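Side-chain contacts in protein Bug27 (Bordetella pertussis, PDB 2QPQ), which probably binds a small solute in the periplasm and closes round it as a Venus-flytrap solute-binding protein of the Bug family: residues F16-G20 with G21-L25; M254-D257 with D258-K261. All blocks are in the same frame, centred on the assembly; numbering follows the deposited sequence.

Contact 1: F16-G20 with G21-L25; sequences FPPGG and GTDML
P18 and D23 meet in a local contact where a type II beta turn, P17 to G20, delivers the chain from strand 10-14 into helix 21-35, with G20 as the N-cap residue. This is the beta-loop-alpha entry of a periplasmic binding-protein lobe, and the start of the helix points at a bound citrate: G21 N and T22 OG1 each hydrogen-bond to it, and T22 OG1 is also hydrogen-bonded to N72 OD1 in strand 67-72. Citrate probably came from the crystallisation liquor, but its place here is consistent with a ligand pocket. G19 takes the third position of the turn with a positive phi of 112°.

The side chain of D23 folds back over the turn. Its carboxylate lies against the alpha carbon of P18, D23 CG being 3.5 Å from P18 CA, a position reached with chi1 near trans (170°), while D23 CB sits 3.5 Å from P17 O. Its OD1 has its main partner outside the turn, in a salt bridge with R27, and a weak hydrogen bond from N45 adds to it. These bonds probably fix the carboxylate's rotation.

Before the turn, F16 CB comes within 4.3 Å of T22 CB, and the ring of F16 then turns from the helix. The first turn of the helix is closed directly by M24 N, which donates to G20 O over 3.1 Å in the carbonyl plane.

Two waters join the turn to the helix. Water 1 accepts from D23 N and donates to P17 O at 2.9 Å, so it links the beginning of the turn to a helix N-H. Water 2 takes the N-H of G19 and gives its two protons to G20 O at 2.8 Å and to D23 OD2 at 2.7 Å.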
# COMPACT_ATOMS: atom_id res chain seq x y z
N PHE A 16 -7.81 -6.78 -1.60
CA PHE A 16 -8.06 -5.78 -2.65
C PHE A 16 -8.42 -6.45 -3.96
O PHE A 16 -8.12 -7.63 -4.16
CB PHE A 16 -6.89 -4.77 -2.75
CG PHE A 16 -6.97 -3.69 -1.70
CD1 PHE A 16 -6.59 -3.94 -0.38
CD2 PHE A 16 -7.56 -2.46 -2.00
CE1 PHE A 16 -6.74 -2.98 0.62
CE2 PHE A 16 -7.72 -1.49 -1.02
CZ PHE A 16 -7.31 -1.75 0.29
N PRO A 17 -9.08 -5.70 -4.86
CA PRO A 17 -9.52 -6.38 -6.05
C PRO A 17 -8.44 -6.58 -7.12
O PRO A 17 -7.37 -5.96 -7.05
CB PRO A 17 -10.68 -5.48 -6.55
CG PRO A 17 -10.47 -4.18 -6.00
CD PRO A 17 -9.50 -4.27 -4.83
N PRO A 18 -8.72 -7.42 -8.13
CA PRO A 18 -7.78 -7.49 -9.27
C PRO A 18 -7.48 -6.13 -9.88
O PRO A 18 -8.35 -5.24 -9.88
CB PRO A 18 -8.51 -8.37 -10.26
CG PRO A 18 -9.31 -9.28 -9.37
CD PRO A 18 -9.86 -8.34 -8.33
N GLY A 19 -6.25 -5.96 -10.35
CA GLY A 19 -5.84 -4.74 -11.06
C GLY A 19 -4.86 -3.94 -10.25
O GLY A 19 -4.21 -3.04 -10.77
N GLY A 20 -4.74 -4.26 -8.96
CA GLY A 20 -3.79 -3.57 -8.10
C GLY A 20 -2.58 -4.43 -7.72
O GLY A 20 -2.54 -5.64 -8.02
N GLY A 21 -1.61 -3.82 -7.05
CA GLY A 21 -0.37 -4.53 -6.69
C GLY A 21 -0.59 -5.68 -5.70
O GLY A 21 0.08 -6.69 -5.75
N THR A 22 -1.53 -5.50 -4.76
CA THR A 22 -1.77 -6.52 -3.74
C THR A 22 -2.23 -7.84 -4.40
O THR A 22 -1.71 -8.92 -4.10
CB THR A 22 -2.79 -6.02 -2.70
OG1 THR A 22 -2.31 -4.79 -2.15
CG2 THR A 22 -2.94 -7.02 -1.56
N ASP A 23 -3.19 -7.73 -5.32
CA ASP A 23 -3.71 -8.91 -6.04
C ASP A 23 -2.59 -9.49 -6.93
O ASP A 23 -2.44 -10.70 -7.07
CB ASP A 23 -4.90 -8.49 -6.90
CG ASP A 23 -5.33 -9.56 -7.86
OD1 ASP A 23 -6.16 -10.43 -7.47
OD2 ASP A 23 -4.84 -9.54 -9.02
N MET A 24 -1.82 -8.61 -7.54
CA MET A 24 -0.77 -9.05 -8.49
C MET A 24 0.27 -9.92 -7.72
O MET A 24 0.65 -11.01 -8.17
CB MET A 24 -0.07 -7.82 -9.08
CG MET A 24 1.12 -8.15 -10.01
SD MET A 24 2.71 -8.40 -9.19
CE MET A 24 3.22 -6.72 -8.82
N LEU A 25 0.73 -9.42 -6.59
CA LEU A 25 1.68 -10.15 -5.77
C LEU A 25 1.12 -11.46 -5.21
O LEU A 25 1.80 -12.49 -5.22
CB LEU A 25 2.20 -9.26 -4.65
CG LEU A 25 3.03 -8.04 -5.04
CD1 LEU A 25 3.09 -7.06 -3.85
CD2 LEU A 25 4.45 -8.49 -5.51
O HOH W 1 -4.86 -5.48 -5.75
O HOH W 2 -3.68 -7.31 -10.02

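Contact 2: M254-D257 with D258-K261; sequences MQRD and DVQK
R256 and D258 form a salt bridge across the start of helix 257-266, where R256 occupies the N-cap position and the chain has just left helix 240-254. The guanidinium takes the carboxylate side-on. R256 NE lies 3.0 Å from D258 OD1, which it meets on the syn lone pair, and R256 NH2 lies 3.2 Å from D258 OD2, also on the syn side but 33° out of the carboxylate plane. Both oxygens stay close to the guanidinium plane although the two flat groups are turned 37° apart. D258 reaches back because its CG stands between its own N and carbonyl carbon (chi1 62°), while a bend at chi3 swings the arginine head to meet it. OD1 has a second, weak bond from V259 N, so one carboxylate oxygen serves both the arginine and the start of the helix.

D257 contributes through its backbone rather than its carboxylate: D257 O accepts from K261 N at 3.0 Å. One residue earlier, R256 O receives Q260 N, also at 3.0 Å, and these two bonds make the opening helical turn. Q260, bent at chi2, sends its amide back toward the end of the preceding helix, but the bond from Q260 NE2 to M254 O, at 2.5 Å, is too short to be trusted and remains doubtful.

The buried side chains of M254 and V259 also meet, V259 CG1 lying 4.2 Å from M254 SD, and V259 CG2 packs 3.8 Å from R256 CB. The contact lies at the corner where helix 240-254 gives way to helix 257-266. Helix 21-35 lies against it, with Y32 touching R256, D258 and V259 and I29 touching M254, while Q260 OE1 hydrogen-bonds to T270 in strand 269-273.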
# COMPACT_ATOMS: atom_id res chain seq x y z
N MET A 254 10.10 -15.28 -3.74
CA MET A 254 10.53 -13.90 -3.92
C MET A 254 11.98 -13.81 -4.40
O MET A 254 12.34 -12.88 -5.16
CB MET A 254 10.29 -13.06 -2.66
CG MET A 254 8.80 -12.99 -2.26
SD MET A 254 7.79 -12.23 -3.54
CE MET A 254 6.87 -13.56 -4.19
N GLN A 255 12.79 -14.79 -4.01
CA GLN A 255 14.20 -14.87 -4.42
C GLN A 255 14.43 -15.22 -5.90
O GLN A 255 15.55 -15.09 -6.39
CB GLN A 255 14.92 -15.87 -3.52
CG GLN A 255 15.16 -15.34 -2.11
CD GLN A 255 15.51 -16.45 -1.13
OE1 GLN A 255 15.85 -17.58 -1.54
NE2 GLN A 255 15.43 -16.14 0.17
N ARG A 256 13.41 -15.70 -6.59
CA ARG A 256 13.54 -16.04 -8.00
C ARG A 256 14.03 -14.83 -8.81
O ARG A 256 13.56 -13.71 -8.58
CB ARG A 256 12.20 -16.53 -8.55
CG ARG A 256 11.68 -17.81 -7.94
CD ARG A 256 10.35 -18.13 -8.54
NE ARG A 256 10.47 -18.32 -9.98
CZ ARG A 256 10.49 -19.51 -10.60
NH1 ARG A 256 10.39 -20.63 -9.90
NH2 ARG A 256 10.59 -19.58 -11.92
N ASP A 257 15.00 -15.03 -9.73
CA ASP A 257 15.45 -13.94 -10.63
C ASP A 257 14.27 -13.35 -11.40
O ASP A 257 14.14 -12.13 -11.54
CB ASP A 257 16.43 -14.46 -11.70
CG ASP A 257 17.77 -14.86 -11.16
OD1 ASP A 257 18.20 -14.36 -10.09
OD2 ASP A 257 18.43 -15.65 -11.88
N ASP A 258 13.41 -14.22 -11.94
CA ASP A 258 12.37 -13.72 -12.78
C ASP A 258 11.37 -12.83 -11.97
O ASP A 258 10.93 -11.78 -12.44
CB ASP A 258 11.71 -14.82 -13.60
CG ASP A 258 11.03 -15.87 -12.77
OD1 ASP A 258 11.19 -15.89 -11.53
OD2 ASP A 258 10.32 -16.71 -13.37
N VAL A 259 11.10 -13.24 -10.74
CA VAL A 259 10.23 -12.48 -9.83
C VAL A 259 10.84 -11.15 -9.48
O VAL A 259 10.12 -10.13 -9.50
CB VAL A 259 9.94 -13.30 -8.55
CG1 VAL A 259 9.29 -12.42 -7.49
CG2 VAL A 259 9.05 -14.47 -8.91
N GLN A 260 12.13 -11.14 -9.14
CA GLN A 260 12.82 -9.89 -8.74
C GLN A 260 12.79 -8.85 -9.87
O GLN A 260 12.56 -7.66 -9.64
CB GLN A 260 14.28 -10.14 -8.34
CG GLN A 260 14.47 -10.84 -6.96
CD GLN A 260 14.03 -9.95 -5.81
OE1 GLN A 260 14.42 -8.79 -5.71
NE2 GLN A 260 13.20 -10.50 -4.91
N LYS A 261 13.05 -9.32 -11.08
CA LYS A 261 13.12 -8.44 -12.27
C LYS A 261 11.76 -7.80 -12.53
O LYS A 261 11.67 -6.59 -12.69
CB LYS A 261 13.61 -9.22 -13.51
CG LYS A 261 13.42 -8.47 -14.82
CD LYS A 261 13.75 -9.32 -16.04
CE LYS A 261 13.55 -8.49 -17.32
NZ LYS A 261 14.35 -7.22 -17.26

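How the contacts relate
From the N terminus, strand 10-14, which pairs in parallel with strands 41-45 and 67-72, runs into contact 1, where the chain turns into helix 21-35. Contact 2 comes more than two hundred residues later, at the corner from helix 240-254 into helix 257-266. Each is a local turn at a helix start, and the two follow in series, neither nesting nor crossing. Their centres are 18 Å apart and their nearest atoms about 5 Å, without touching. Helix 21-35 connects them in space: M24 and L25 of contact 1 pack on K262, L263 and L266 of helix 257-266, and later residues of helix 21-35 reach contact 2.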